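Side-chain contacts in trimeric intracellular cation channel type 1B.2 (Caenorhabditis elegans, PDB 5EIK), which conducts potassium ions across intracellular membranes as a homotrimer, binds phosphatidylinositol 4,5-bisphosphate and may supply a counter-ion current during calcium release: residues 25-28 with 29-33; 74-77 with 78-81; 109-112 with 113-116; 173-177 with 178-182. All coordinates share one frame; numbering follows the deposited sequence.

Contact 1 (25-28 with 29-33); sequences LKLY and PYFDA. With DMU (decyl-beta-D-maltopyranoside), chain K; DMU (decyl-beta-D-maltopyranoside), chain J.
Phe31 and Asp32 both direct their backbone N-H groups at the carbonyl oxygen of Leu27, where the chain passes from a probably lumenal loop into helix 30-47. Phe31 N approaches Leu27 O at 2.8 Å in the carbonyl plane, whereas Asp32 N reaches Leu27 O at 3.2 Å from above that plane; one acceptor thus serves two donors arriving from different directions. The N-H of Tyr30 has a different partner, a water 2.7 Å from Tyr30 N that donates to Lys26 O and weakly to Leu27 O. A decyl maltoside completes the set, giving a hydrogen bond from O49 to Lys26 O and accepting one at O55 from Lys26 N. Beside this network Tyr28 holds CG opposite its backbone N (chi1 -177°), which sets its ring alongside the cis peptide bond to Pro29; Pro29 CB stands 3.6 Å from the ring centroid, a CH-pi contact 2° off the normal. Asp32 OD2 lies at the edge of the same ring, while Asp32 OD1 is satisfied by Gln133. With an alanine at Tyr28, Pro29 would probably lose the aromatic face it rests on, leaving a gap beside the cis turn. Leu25 CD1 touches Phe31 CZ at 3.6 Å. Leu27 and Phe31 then pack on helix 120-148, and Tyr28 and Pro29 on helix 92-107, so the first transmembrane helix begins wedged against two others.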
# COMPACT_ATOMS: atom_id res chain seq x y z
N LEU A 25 33.52 -5.35 -6.77
CA LEU A 25 33.72 -4.66 -5.50
C LEU A 25 32.80 -5.20 -4.41
O LEU A 25 31.60 -5.33 -4.62
CB LEU A 25 33.45 -3.17 -5.67
CG LEU A 25 34.49 -2.36 -6.42
CD1 LEU A 25 33.95 -0.97 -6.69
CD2 LEU A 25 35.77 -2.30 -5.60
N LYS A 26 33.37 -5.51 -3.25
CA LYS A 26 32.57 -5.99 -2.13
C LYS A 26 31.90 -4.76 -1.51
O LYS A 26 32.54 -3.95 -0.84
CB LYS A 26 33.44 -6.71 -1.10
CG LYS A 26 32.63 -7.32 0.03
CD LYS A 26 31.65 -8.35 -0.50
CE LYS A 26 30.36 -8.37 0.31
NZ LYS A 26 29.57 -7.12 0.13
N LEU A 27 30.59 -4.63 -1.74
CA LEU A 27 29.81 -3.50 -1.26
C LEU A 27 29.77 -3.34 0.26
O LEU A 27 29.84 -2.22 0.77
CB LEU A 27 28.40 -3.58 -1.83
CG LEU A 27 28.39 -3.61 -3.36
CD1 LEU A 27 26.97 -3.60 -3.86
CD2 LEU A 27 29.15 -2.40 -3.90
N TYR A 28 29.66 -4.45 0.97
CA TYR A 28 29.64 -4.41 2.42
C TYR A 28 31.08 -4.25 2.94
O TYR A 28 31.99 -4.95 2.48
CB TYR A 28 29.02 -5.69 2.98
CG TYR A 28 28.89 -5.70 4.48
CD1 TYR A 28 27.79 -5.13 5.11
CD2 TYR A 28 29.89 -6.27 5.28
CE1 TYR A 28 27.67 -5.13 6.50
CE2 TYR A 28 29.78 -6.27 6.66
CZ TYR A 28 28.68 -5.70 7.27
OH TYR A 28 28.56 -5.73 8.64
N PRO A 29 31.31 -3.34 3.90
CA PRO A 29 30.30 -2.47 4.51
C PRO A 29 30.41 -1.01 4.07
O PRO A 29 29.54 -0.20 4.38
CB PRO A 29 30.60 -2.63 5.99
CG PRO A 29 32.12 -2.57 5.98
CD PRO A 29 32.50 -3.44 4.77
N TYR A 30 31.47 -0.67 3.35
CA TYR A 30 31.68 0.71 2.94
C TYR A 30 30.76 1.30 1.89
O TYR A 30 30.34 2.46 2.01
CB TYR A 30 33.14 0.90 2.53
CG TYR A 30 34.07 0.71 3.70
CD1 TYR A 30 33.98 1.54 4.82
CD2 TYR A 30 34.99 -0.34 3.73
CE1 TYR A 30 34.79 1.33 5.94
CE2 TYR A 30 35.80 -0.56 4.84
CZ TYR A 30 35.69 0.28 5.94
OH TYR A 30 36.48 0.07 7.05
N PHE A 31 30.43 0.55 0.86
CA PHE A 31 29.53 1.13 -0.12
C PHE A 31 28.13 1.18 0.49
O PHE A 31 27.38 2.12 0.25
CB PHE A 31 29.57 0.32 -1.42
CG PHE A 31 30.85 0.51 -2.20
CD1 PHE A 31 32.01 -0.19 -1.85
CD2 PHE A 31 30.91 1.39 -3.27
CE1 PHE A 31 33.20 -0.01 -2.56
CE2 PHE A 31 32.09 1.58 -3.99
CZ PHE A 31 33.23 0.88 -3.63
N ASP A 32 27.80 0.19 1.32
CA ASP A 32 26.50 0.14 1.98
C ASP A 32 26.36 1.30 2.97
O ASP A 32 25.33 2.00 2.98
CB ASP A 32 26.31 -1.19 2.73
CG ASP A 32 26.06 -2.36 1.79
OD1 ASP A 32 25.71 -2.11 0.62
OD2 ASP A 32 26.20 -3.52 2.22
N ALA A 33 27.38 1.51 3.79
CA ALA A 33 27.38 2.58 4.77
C ALA A 33 27.20 3.95 4.08
O ALA A 33 26.51 4.83 4.61
CB ALA A 33 28.68 2.56 5.58
C1 DMU K . 36.08 -2.76 -1.47
C2 DMU K . 36.96 -4.02 -1.72
C3 DMU K . 38.29 -3.64 -2.53
C4 DMU K . 38.92 -2.39 -1.93
O5 DMU K . 37.99 -1.30 -1.97
C6 DMU K . 36.95 -1.56 -1.01
O7 DMU K . 39.46 -4.72 -2.45
O16 DMU K . 36.11 -0.39 -0.89
C18 DMU K . 36.72 0.48 0.07
C19 DMU K . 35.86 1.74 0.21
C22 DMU K . 36.74 2.94 0.52
C25 DMU K . 36.28 4.11 -0.35
C28 DMU K . 37.22 5.29 -0.12
C31 DMU K . 36.62 6.56 -0.72
C34 DMU K . 35.87 7.33 0.37
C37 DMU K . 35.79 8.82 0.00
C40 DMU K . 34.45 9.40 0.49
C43 DMU K . 34.63 9.94 1.92
O49 DMU K . 35.13 -3.06 -0.45
O55 DMU K . 36.16 -4.97 -2.44
C57 DMU K . 40.17 -2.03 -2.73
O61 DMU K . 40.91 -1.02 -2.03
C5 DMU K . 39.67 -7.01 -3.23
C7 DMU K . 41.10 -6.95 -3.81
C8 DMU K . 41.11 -6.54 -5.23
C9 DMU K . 40.39 -5.19 -5.40
O1 DMU K . 39.08 -5.26 -4.87
C10 DMU K . 38.98 -5.67 -3.45
O2 DMU K . 42.42 -6.40 -5.65
O3 DMU K . 39.66 -7.32 -1.88
O4 DMU K . 41.73 -8.25 -3.70
C11 DMU K . 40.36 -4.71 -6.85
O6 DMU K . 39.81 -3.40 -6.95
C1 DMU J . 27.69 -8.92 17.54
C2 DMU J . 28.66 -7.90 16.91
C3 DMU J . 28.70 -8.07 15.37
C4 DMU J . 27.26 -8.10 14.78
O5 DMU J . 26.46 -9.13 15.40
C6 DMU J . 26.30 -8.84 16.81
O7 DMU J . 29.43 -7.00 14.84
O16 DMU J . 25.35 -9.79 17.37
C18 DMU J . 24.70 -9.27 18.57
C19 DMU J . 24.34 -7.77 18.45
C22 DMU J . 22.91 -7.55 18.90
C25 DMU J . 22.67 -6.06 19.04
C28 DMU J . 21.37 -5.81 19.79
C31 DMU J . 21.41 -4.41 20.37
C34 DMU J . 20.35 -3.56 19.67
C37 DMU J . 20.08 -2.31 20.50
C40 DMU J . 18.65 -1.85 20.26
C43 DMU J . 17.94 -1.72 21.61
O49 DMU J . 27.56 -8.59 18.94
O55 DMU J . 29.98 -8.14 17.43
C57 DMU J . 27.29 -8.33 13.25
O61 DMU J . 26.00 -7.97 12.71
C5 DMU J . 31.62 -6.24 13.94
C7 DMU J . 30.99 -5.77 12.63
C8 DMU J . 30.83 -7.01 11.62
C9 DMU J . 30.07 -8.09 12.28
O1 DMU J . 30.55 -8.43 13.57
C10 DMU J . 30.72 -7.39 14.51
O2 DMU J . 30.19 -6.53 10.57
O3 DMU J . 31.58 -5.19 14.87
O4 DMU J . 31.74 -4.78 11.98
C11 DMU J . 30.03 -9.32 11.36
O6 DMU J . 29.21 -10.31 11.93
O HOH W 1 32.74 -2.12 1.42

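Contact 2 (74-77 with 78-81); sequences SFLS and CFLL. With PT5 ([(2R)-1-octadecanoyloxy-3-[oxidanyl-[(1R,2R,3S,4R,5R,6S)-2,3,6-tris(oxidanyl)-4,5-diphosphonooxy-cyclohexyl]oxy-phospho ryl]oxy-propan-2-yl] (8Z)-icosa-5,8,11,14-tetraenoate), chain B.
Leu76 and Phe79, one turn apart on helix 72-81, meet where Leu76 CD1 comes to 4.0 Å from Phe79 CD2, the two side chains meeting at a slant. Both residues have CG anti to the backbone N (chi1 -173° for Leu76, 174° for Phe79), which sends both branches outward from the helix to a bound phosphatidylinositol bisphosphate. The lipid's two acyl chains are divided between them: Phe79 CE2 lies 3.7 Å from C35 of one tail, and Leu76 CD2 lies 3.9 Å from C13 of the other. Leu80 extends this greasy surface, its CD2 being 4.0 Å from lipid C18. An alanine in place of Phe79 would probably open a gap beside the first tail and leave Leu76 CD1 without its aromatic neighbour. Behind these groups the backbone fixes their spacing. The bond from Leu80 N to Leu76 O is 2.9 Å long and nearly collinear with the carbonyl, and the preceding bond, from Phe79 N to Phe75 O, has the same length. Further out, Leu76 and Leu80 rest on Ala162 of helix 153-165, while Phe79 packs on Ile85 of a second subunit and Phe79 of the third. Such i to i+3 packing along one helical face here builds part of a lipid-filled pocket at the trimer interface, in keeping with the probable need for this lipid in trimerization.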
# COMPACT_ATOMS: atom_id res chain seq x y z
N SER A 74 14.45 -2.82 -1.67
CA SER A 74 14.18 -4.22 -1.33
C SER A 74 12.74 -4.42 -0.88
O SER A 74 12.14 -5.46 -1.16
CB SER A 74 15.14 -4.70 -0.23
OG SER A 74 16.48 -4.59 -0.65
N PHE A 75 12.18 -3.44 -0.18
CA PHE A 75 10.79 -3.56 0.26
C PHE A 75 9.86 -3.50 -0.94
O PHE A 75 8.94 -4.30 -1.05
CB PHE A 75 10.42 -2.45 1.25
CG PHE A 75 11.03 -2.62 2.61
CD1 PHE A 75 10.79 -3.77 3.35
CD2 PHE A 75 11.84 -1.63 3.15
CE1 PHE A 75 11.35 -3.92 4.62
CE2 PHE A 75 12.39 -1.77 4.41
CZ PHE A 75 12.15 -2.92 5.15
N LEU A 76 10.11 -2.56 -1.85
CA LEU A 76 9.27 -2.45 -3.03
C LEU A 76 9.37 -3.72 -3.86
O LEU A 76 8.37 -4.25 -4.36
CB LEU A 76 9.68 -1.24 -3.86
CG LEU A 76 8.75 -0.92 -5.04
CD1 LEU A 76 7.30 -0.94 -4.58
CD2 LEU A 76 9.12 0.44 -5.62
N SER A 77 10.60 -4.22 -4.01
CA SER A 77 10.84 -5.43 -4.77
C SER A 77 10.01 -6.58 -4.21
O SER A 77 9.30 -7.24 -4.95
CB SER A 77 12.33 -5.79 -4.75
OG SER A 77 12.57 -7.00 -5.45
N CYS A 78 10.09 -6.81 -2.90
CA CYS A 78 9.32 -7.89 -2.28
C CYS A 78 7.83 -7.67 -2.51
O CYS A 78 7.08 -8.61 -2.81
CB CYS A 78 9.60 -7.98 -0.77
SG CYS A 78 11.29 -8.48 -0.34
N PHE A 79 7.40 -6.42 -2.39
CA PHE A 79 6.01 -6.08 -2.61
C PHE A 79 5.56 -6.52 -4.01
O PHE A 79 4.52 -7.14 -4.17
CB PHE A 79 5.80 -4.58 -2.43
CG PHE A 79 4.41 -4.12 -2.78
CD1 PHE A 79 3.32 -4.44 -1.97
CD2 PHE A 79 4.19 -3.38 -3.93
CE1 PHE A 79 2.03 -4.03 -2.31
CE2 PHE A 79 2.91 -2.97 -4.28
CZ PHE A 79 1.83 -3.29 -3.47
N LEU A 80 6.36 -6.20 -5.02
CA LEU A 80 6.01 -6.55 -6.39
C LEU A 80 5.99 -8.05 -6.66
O LEU A 80 5.14 -8.55 -7.40
CB LEU A 80 6.98 -5.89 -7.38
CG LEU A 80 7.06 -4.36 -7.34
CD1 LEU A 80 8.07 -3.91 -8.37
CD2 LEU A 80 5.68 -3.75 -7.61
N LEU A 81 6.92 -8.78 -6.06
CA LEU A 81 7.01 -10.22 -6.26
C LEU A 81 6.15 -11.06 -5.33
O LEU A 81 6.11 -12.28 -5.46
CB LEU A 81 8.47 -10.65 -6.16
CG LEU A 81 9.36 -9.99 -7.22
CD1 LEU A 81 10.82 -10.30 -6.94
CD2 LEU A 81 8.95 -10.48 -8.60
O12 PT5 B . 10.81 10.44 -9.57
P1 PT5 B . 10.30 9.55 -8.45
O13 PT5 B . 10.24 7.85 -8.83
O11 PT5 B . 8.79 9.89 -7.93
O6 PT5 B . 12.55 11.64 -6.04
O1 PT5 B . 11.20 9.57 -7.15
C1 PT5 B . 12.63 9.57 -7.22
C6 PT5 B . 13.06 10.31 -5.98
C2 PT5 B . 13.26 8.13 -7.22
O2 PT5 B . 12.78 7.38 -6.09
C3 PT5 B . 14.81 8.22 -7.10
O3 PT5 B . 15.32 6.89 -6.99
C4 PT5 B . 15.25 9.00 -5.89
O4 PT5 B . 16.63 9.23 -5.95
P4 PT5 B . 17.63 8.57 -4.85
O41 PT5 B . 17.23 8.91 -3.33
O42 PT5 B . 19.15 9.07 -5.10
O43 PT5 B . 17.57 7.07 -5.01
C5 PT5 B . 14.58 10.38 -5.80
O5 PT5 B . 14.85 10.92 -4.51
P5 PT5 B . 15.90 12.18 -4.46
O52 PT5 B . 16.69 12.39 -5.83
O51 PT5 B . 15.04 13.54 -4.00
O53 PT5 B . 16.83 11.71 -3.17
C7 PT5 B . 9.54 6.92 -7.95
C8 PT5 B . 8.74 5.97 -8.86
C9 PT5 B . 7.26 6.41 -9.11
O16 PT5 B . 8.74 4.62 -8.24
C10 PT5 B . 9.56 3.70 -8.82
O17 PT5 B . 10.77 3.64 -8.63
O18 PT5 B . 6.35 5.26 -8.82
C11 PT5 B . 5.04 5.16 -9.39
O19 PT5 B . 4.65 5.70 -10.46
C12 PT5 B . 8.84 2.72 -9.75
C13 PT5 B . 9.01 1.20 -9.48
C14 PT5 B . 8.26 0.37 -10.54
C15 PT5 B . 6.94 -0.22 -10.02
C16 PT5 B . 6.29 -1.24 -11.00
C17 PT5 B . 4.73 -1.14 -11.06
C18 PT5 B . 4.03 -2.50 -11.08
C19 PT5 B . 2.88 -2.73 -10.63
C20 PT5 B . 2.11 -2.70 -9.30
C21 PT5 B . 1.26 -1.43 -9.03
C22 PT5 B . 0.78 -1.34 -7.57
C23 PT5 B . -0.69 -0.87 -7.46
C24 PT5 B . -1.54 -1.77 -6.54
C31 PT5 B . 4.11 4.29 -8.54
C32 PT5 B . 4.28 2.77 -8.82
C33 PT5 B . 3.44 1.86 -7.88
C34 PT5 B . 4.20 1.36 -6.62
C35 PT5 B . 3.41 0.51 -5.51
C36 PT5 B . 2.93 1.06 -4.34
C37 PT5 B . 1.60 0.54 -3.75
C38 PT5 B . 1.80 0.41 -2.33
C39 PT5 B . 1.27 1.25 -1.25
C40 PT5 B . 1.78 2.64 -1.05
C25 PT5 B . -1.76 -1.14 -5.14
C26 PT5 B . -2.40 -2.12 -4.15
C41 PT5 B . 0.86 3.80 -1.43
C42 PT5 B . 1.55 5.17 -1.33
C43 PT5 B . 2.20 5.61 -2.65

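Contact 3 (109-112 with 113-116). With DMU (decyl-beta-D-maltopyranoside), chain L.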
# COMPACT_ATOMS: atom_id res chain seq x y z
N PRO A 109 28.11 12.62 19.37
CA PRO A 109 28.41 13.79 20.19
C PRO A 109 28.95 14.95 19.36
O PRO A 109 29.76 14.75 18.45
CB PRO A 109 29.43 13.25 21.19
CG PRO A 109 30.14 12.21 20.41
CD PRO A 109 29.01 11.50 19.71
N PHE A 110 28.48 16.15 19.68
CA PHE A 110 28.90 17.35 18.96
C PHE A 110 28.49 17.23 17.50
O PHE A 110 28.88 18.04 16.66
CB PHE A 110 30.43 17.55 19.10
CG PHE A 110 30.91 17.62 20.53
CD1 PHE A 110 30.65 18.74 21.31
CD2 PHE A 110 31.58 16.55 21.11
CE1 PHE A 110 31.04 18.80 22.66
CE2 PHE A 110 31.98 16.59 22.46
CZ PHE A 110 31.71 17.71 23.23
N ASP A 111 27.69 16.20 17.20
CA ASP A 111 27.19 15.97 15.86
C ASP A 111 28.30 15.87 14.81
O ASP A 111 28.12 16.28 13.66
CB ASP A 111 26.23 17.12 15.51
CG ASP A 111 24.95 16.66 14.82
OD1 ASP A 111 24.50 15.51 15.05
OD2 ASP A 111 24.37 17.46 14.07
N VAL A 112 29.46 15.33 15.19
CA VAL A 112 30.59 15.21 14.28
C VAL A 112 30.32 14.43 13.02
O VAL A 112 30.74 14.82 11.92
CB VAL A 112 31.82 14.57 14.93
CG1 VAL A 112 32.51 15.58 15.82
CG2 VAL A 112 31.40 13.32 15.71
N VAL A 113 29.65 13.30 13.16
CA VAL A 113 29.36 12.48 11.99
C VAL A 113 28.56 13.27 10.97
O VAL A 113 28.91 13.30 9.79
CB VAL A 113 28.59 11.23 12.38
CG1 VAL A 113 28.13 10.49 11.13
CG2 VAL A 113 29.48 10.35 13.25
N PHE A 114 27.50 13.92 11.44
CA PHE A 114 26.64 14.72 10.58
C PHE A 114 27.48 15.80 9.88
O PHE A 114 27.44 15.93 8.66
CB PHE A 114 25.54 15.38 11.41
CG PHE A 114 24.67 16.31 10.63
CD1 PHE A 114 23.70 15.82 9.75
CD2 PHE A 114 24.83 17.69 10.73
CE1 PHE A 114 22.92 16.68 8.99
CE2 PHE A 114 24.06 18.57 9.97
CZ PHE A 114 23.09 18.06 9.09
N ARG A 115 28.23 16.55 10.68
CA ARG A 115 29.09 17.62 10.17
C ARG A 115 30.11 17.14 9.14
O ARG A 115 30.37 17.81 8.14
CB ARG A 115 29.82 18.30 11.33
CG ARG A 115 28.93 19.16 12.20
CD ARG A 115 29.67 19.67 13.42
NE ARG A 115 28.82 20.54 14.22
CZ ARG A 115 29.03 20.82 15.50
NH1 ARG A 115 30.07 20.30 16.13
NH2 ARG A 115 28.20 21.62 16.16
N LEU A 116 30.69 15.98 9.40
CA LEU A 116 31.66 15.43 8.48
C LEU A 116 30.97 14.97 7.19
O LEU A 116 31.46 15.22 6.09
CB LEU A 116 32.40 14.25 9.14
CG LEU A 116 33.38 13.49 8.24
CD1 LEU A 116 34.43 14.45 7.67
CD2 LEU A 116 34.04 12.40 9.05
C1 DMU L . 40.28 1.53 7.59
C2 DMU L . 40.78 0.06 7.60
C3 DMU L . 41.27 -0.36 9.04
C4 DMU L . 40.19 0.04 10.08
O5 DMU L . 39.93 1.46 10.02
C6 DMU L . 39.28 1.74 8.76
O7 DMU L . 41.46 -1.79 9.13
O16 DMU L . 38.83 3.10 8.75
C18 DMU L . 37.50 3.12 9.31
C19 DMU L . 36.95 4.54 9.22
C22 DMU L . 35.56 4.64 9.86
C25 DMU L . 34.88 5.89 9.28
C28 DMU L . 33.83 6.41 10.26
C31 DMU L . 33.65 7.92 10.05
C34 DMU L . 32.24 8.21 9.51
C37 DMU L . 32.36 8.97 8.18
C40 DMU L . 31.61 10.31 8.26
C43 DMU L . 30.33 10.22 7.44
O49 DMU L . 39.60 1.80 6.34
O55 DMU L . 41.88 -0.04 6.67
C57 DMU L . 40.65 -0.33 11.49
O61 DMU L . 39.47 -0.48 12.29
C5 DMU L . 43.05 -3.61 8.49
C7 DMU L . 42.91 -4.28 9.92
C8 DMU L . 44.01 -3.64 10.86
C9 DMU L . 43.77 -2.10 10.89
O1 DMU L . 43.83 -1.64 9.52
C10 DMU L . 42.79 -2.13 8.68
O2 DMU L . 43.86 -4.13 12.21
O3 DMU L . 41.85 -4.19 7.82
O4 DMU L . 43.08 -5.69 9.83
C11 DMU L . 44.84 -1.45 11.74
O6 DMU L . 44.62 -0.09 11.87
O HOH W 2 25.74 13.43 14.01
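Asp111 and Phe114 are brought together by two first torsions: an unusual one in Asp111 (chi1 -136°), which swings the carboxylate toward the helix, and a more regular one in Phe114, whose CG is anti to the backbone N (chi1 176°). Asp111 OD2 consequently lies 3.4 Å from Phe114 CD2, approaching obliquely, with the carboxylate and ring planes turned only 21° apart. Arg44 ties the pair from outside, forming a salt bridge with Asp111 OD2 and a cation-pi contact with Phe114. The other carboxylate oxygen faces a water, 2.6 Å from Asp111 OD1, that accepts from Phe114 N at 3.2 Å; the aspartate thus reaches a first-turn N-H indirectly. Arg115 takes another path. Extended from CG to NE, its chain runs back along the turn until the guanidinium lies against the Phe110 carbonyl, with Phe110 O above one face and 3.0 Å from Arg115 CZ; the oxygen is poorly placed to accept an N-H there. The backbone closes the turn with bonds from Arg115 N to Asp111 O, 3.0 Å, and from Leu116 N to Val112 O, 2.8 Å. Together these features mark a helix N-terminus with an aspartate at the N-cap position but no direct capping bond, opening the short, probably cytoplasmic helix 112-117.

Contact 4 (173-177 with 178-182)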
# COMPACT_ATOMS: atom_id res chain seq x y z
N VAL A 173 5.17 7.20 1.59
CA VAL A 173 4.58 6.46 2.68
C VAL A 173 4.94 7.11 4.02
O VAL A 173 4.08 7.27 4.88
CB VAL A 173 5.07 4.99 2.71
CG1 VAL A 173 4.60 4.33 4.00
CG2 VAL A 173 4.49 4.24 1.53
N GLU A 174 6.21 7.49 4.18
CA GLU A 174 6.66 8.11 5.42
C GLU A 174 6.09 9.50 5.68
O GLU A 174 5.86 9.87 6.83
CB GLU A 174 8.18 8.17 5.45
CG GLU A 174 8.81 6.92 6.01
CD GLU A 174 10.31 6.97 6.01
OE1 GLU A 174 10.87 8.08 6.13
OE2 GLU A 174 10.94 5.89 5.91
N GLN A 175 5.89 10.27 4.62
CA GLN A 175 5.36 11.61 4.77
C GLN A 175 3.87 11.54 5.12
O GLN A 175 3.32 12.47 5.72
CB GLN A 175 5.58 12.41 3.50
CG GLN A 175 7.04 12.42 3.07
CD GLN A 175 7.26 13.16 1.76
OE1 GLN A 175 6.62 12.87 0.75
NE2 GLN A 175 8.19 14.10 1.78
N LEU A 176 3.23 10.44 4.75
CA LEU A 176 1.83 10.26 5.06
C LEU A 176 1.72 9.86 6.53
O LEU A 176 0.90 10.39 7.28
CB LEU A 176 1.23 9.16 4.17
CG LEU A 176 0.96 9.52 2.70
CD1 LEU A 176 0.56 8.26 1.93
CD2 LEU A 176 -0.14 10.58 2.63
N ALA A 177 2.58 8.93 6.95
CA ALA A 177 2.59 8.46 8.32
C ALA A 177 3.05 9.56 9.28
O ALA A 177 2.64 9.57 10.44
CB ALA A 177 3.50 7.25 8.45
N ARG A 178 3.89 10.47 8.80
CA ARG A 178 4.36 11.57 9.64
C ARG A 178 3.42 12.76 9.56
O ARG A 178 3.64 13.77 10.22
CB ARG A 178 5.77 12.01 9.25
CG ARG A 178 6.89 11.16 9.83
CD ARG A 178 8.17 11.97 9.90
NE ARG A 178 8.58 12.44 8.58
CZ ARG A 178 9.26 11.72 7.70
NH1 ARG A 178 9.62 10.48 8.01
NH2 ARG A 178 9.56 12.23 6.52
N GLY A 179 2.39 12.65 8.73
CA GLY A 179 1.43 13.72 8.58
C GLY A 179 1.92 14.98 7.88
O GLY A 179 1.36 16.05 8.09
N THR A 180 2.94 14.87 7.04
CA THR A 180 3.45 16.05 6.36
C THR A 180 3.30 16.08 4.85
O THR A 180 3.59 17.10 4.22
CB THR A 180 4.94 16.24 6.69
OG1 THR A 180 5.69 15.12 6.21
CG2 THR A 180 5.15 16.39 8.19
N TRP A 181 2.84 14.99 4.25
CA TRP A 181 2.69 14.97 2.80
C TRP A 181 1.85 16.12 2.28
O TRP A 181 0.87 16.53 2.91
CB TRP A 181 2.06 13.66 2.31
CG TRP A 181 2.19 13.48 0.81
CD1 TRP A 181 3.22 12.87 0.15
CD2 TRP A 181 1.29 13.97 -0.20
NE1 TRP A 181 3.03 12.96 -1.21
CE2 TRP A 181 1.86 13.62 -1.45
CE3 TRP A 181 0.08 14.66 -0.17
CZ2 TRP A 181 1.24 13.96 -2.66
CZ3 TRP A 181 -0.53 14.99 -1.38
CH2 TRP A 181 0.05 14.63 -2.61
N HIS A 182 2.24 16.64 1.12
CA HIS A 182 1.52 17.73 0.49
C HIS A 182 1.84 17.69 -1.00
O HIS A 182 2.88 17.17 -1.41
CB HIS A 182 1.93 19.06 1.10
CG HIS A 182 3.40 19.31 1.08
ND1 HIS A 182 4.08 19.61 -0.08
CD2 HIS A 182 4.33 19.25 2.06
CE1 HIS A 182 5.37 19.73 0.18
NE2 HIS A 182 5.55 19.52 1.48
O HOH W 3 11.58 10.97 4.59
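Gln175 O is gripped by two backbone donors as the chain leaves helix 167-177. Thr180 N lies 2.8 Å from Gln175 O, almost in line with the carbonyl, and Trp181 N reaches Gln175 O at 3.0 Å from well above the carbonyl plane. Inside this wrap Gly179, with positive phi (70°), returns its N-H to Leu176 O at 3.1 Å. The side chains follow the fold-back. Leu176 and Trp181 run side by side, and Leu176 CD2 touches Trp181 CB at 3.8 Å; the amide of Gln175 stands steeply to the indole, its OE1 3.5 Å from Trp181 CD1. On another flank Arg178, bent at chi3 (-59°), lays a guanidinium face over Glu174 O and turns NH1 to Glu174 OE1, 3.3 Å away. This salt bridge lies in the guanidinium plane but meets the carboxylate on its anti side. A water accepting from Arg178 NH2 bonds weakly to the same OE1. Glu174 also packs on helix 59-70, and Trp181 on its counterparts in both other subunits. The Thr180 N to Gln175 O and Gly179 N to Leu176 O bonds, around left-handed Gly179, form a Schellman motif, here ending the fifth transmembrane segment at the trimer interface.

From the N terminus the four contacts come in series, none nesting within or crossing another, and each joins directly adjacent pieces of chain. Contact 1 closes the turn from the loop after helix 11-24 into helix 30-47. Contact 2 lies wholly within helix 72-81, and contact 3 starts helix 112-117, probably on the cytoplasmic side. Contact 4 ends helix 167-177 and releases the chain into the loop before helix 194-209. Contacts 2 and 3 stand on opposite sides of the chain's centre, their own centres about 34 Å apart. Contacts 2 and 4, about 8 Å apart at their nearest atoms, both face neighbouring subunits, whereas contacts 1 and 3 touch no other protein chain of the trimer.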